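PDB 2D4E: 5-carboxymethyl-2-hydroxymuconate semialdehyde dehydrogenase, which probably catalyses the NAD-dependent oxidation of 5-carboxymethyl-2-hydroxymuconate semialdehyde to the corresponding carboxylic acid, as a member of the aldehyde dehydrogenase family. Local coordinates for residues Leu98-His102 with Ile211-Ala215. Residue numbers count along the deposited sequence, not the author numbering.
Sequences LIEKH and ILKEA
Residues 98-101 end helix 85-101. His102 leaves helical phi/psi (-105/17) and is the N-cap residue of helix 103-114. Residues 211-214 belong to helix 203-214. The backbones are closest at Leu98 and Ile211, with CA atoms 6.5 Å apart. Leu98 (m, t) points toward the partner helix. Leu98 CB lies 3.6 Å from Ile211 CG2, and Leu98 CD1 3.9 Å from Ala215 CB. Ile211 is also m, t; Ile211 CG1 lies 3.9 Å from His102 CD2. Ile99 leaves CA sideways and packs on helix 118-136 and Leu106. Glu214 is fully extended (t, t), so its carboxylate reaches two donors. His102 (chi1 m, chi2 -80°) donates from NE2 to Glu214 OE2 at 2.7 Å, while ND1 is hydrogen-bonded to Glu105 OE2. Lys101 (t, t, p, t) turns at chi3, and its NZ forms a salt bridge to Glu214 OE1 at 3.0 Å. Apolar packing bordered by this bridging carboxylate joins helix 85-101 to helix 203-214, the crossover between parallel strands 193-196 and 222-224 in the Rossmann-type NAD-binding part of the aldehyde dehydrogenase fold.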
# COMPACT_ATOMS: atom_id res chain seq x y z
N LEU C 98 12.02 14.82 27.05
CA LEU C 98 13.20 14.94 27.89
C LEU C 98 14.46 15.34 27.13
O LEU C 98 15.34 16.01 27.68
CB LEU C 98 13.43 13.65 28.67
CG LEU C 98 12.36 13.40 29.74
CD1 LEU C 98 12.61 12.07 30.45
CD2 LEU C 98 12.36 14.55 30.75
N ILE C 99 14.57 14.93 25.87
CA ILE C 99 15.72 15.31 25.05
C ILE C 99 15.64 16.84 24.89
O ILE C 99 16.65 17.54 24.99
CB ILE C 99 15.67 14.63 23.66
CG1 ILE C 99 16.06 13.15 23.79
CG2 ILE C 99 16.62 15.34 22.68
CD1 ILE C 99 15.95 12.36 22.49
N GLU C 100 14.44 17.34 24.65
CA GLU C 100 14.23 18.77 24.50
C GLU C 100 14.58 19.53 25.78
O GLU C 100 15.15 20.62 25.73
CB GLU C 100 12.78 19.05 24.09
CG GLU C 100 12.46 18.58 22.67
CD GLU C 100 10.97 18.61 22.33
OE1 GLU C 100 10.61 18.21 21.20
OE2 GLU C 100 10.16 19.03 23.19
N LYS C 101 14.25 18.94 26.93
CA LYS C 101 14.51 19.57 28.21
C LYS C 101 16.00 19.64 28.52
O LYS C 101 16.47 20.56 29.19
CB LYS C 101 13.80 18.83 29.35
CG LYS C 101 13.62 19.69 30.59
CD LYS C 101 13.11 18.90 31.80
CE LYS C 101 14.23 18.08 32.42
NZ LYS C 101 13.83 17.47 33.72
N HIS C 102 16.75 18.65 28.03
CA HIS C 102 18.19 18.61 28.25
C HIS C 102 18.94 19.01 26.99
O HIS C 102 20.14 18.75 26.87
CB HIS C 102 18.61 17.20 28.67
CG HIS C 102 18.00 16.73 29.95
ND1 HIS C 102 18.49 17.11 31.19
CD2 HIS C 102 16.93 15.93 30.20
CE1 HIS C 102 17.75 16.56 32.13
NE2 HIS C 102 16.80 15.84 31.56
N ILE C 211 18.84 10.06 30.18
CA ILE C 211 17.53 10.54 29.77
C ILE C 211 16.53 9.40 29.63
O ILE C 211 15.40 9.51 30.10
CB ILE C 211 17.63 11.33 28.45
CG1 ILE C 211 18.40 12.63 28.71
CG2 ILE C 211 16.24 11.61 27.90
CD1 ILE C 211 18.72 13.42 27.46
N LEU C 212 16.92 8.30 28.99
CA LEU C 212 15.99 7.19 28.85
C LEU C 212 15.62 6.64 30.23
O LEU C 212 14.52 6.12 30.42
CB LEU C 212 16.58 6.08 27.98
CG LEU C 212 16.17 6.20 26.50
CD1 LEU C 212 16.62 7.55 25.94
CD2 LEU C 212 16.77 5.06 25.70
N LYS C 213 16.54 6.76 31.19
CA LYS C 213 16.25 6.29 32.54
C LYS C 213 15.31 7.29 33.20
O LYS C 213 14.46 6.91 34.00
CB LYS C 213 17.53 6.16 33.37
CG LYS C 213 17.28 5.76 34.82
CD LYS C 213 18.57 5.64 35.61
CE LYS C 213 18.31 5.44 37.11
NZ LYS C 213 17.55 4.19 37.40
N GLU C 214 15.46 8.57 32.86
CA GLU C 214 14.59 9.59 33.42
C GLU C 214 13.19 9.41 32.85
O GLU C 214 12.20 9.82 33.46
CB GLU C 214 15.11 11.00 33.08
CG GLU C 214 14.30 12.11 33.74
CD GLU C 214 14.78 13.51 33.40
OE1 GLU C 214 14.17 14.49 33.89
OE2 GLU C 214 15.77 13.65 32.65
N ALA C 215 13.10 8.80 31.66
CA ALA C 215 11.82 8.56 31.02
C ALA C 215 11.21 7.31 31.63
O ALA C 215 10.07 6.95 31.34
CB ALA C 215 12.00 8.37 29.51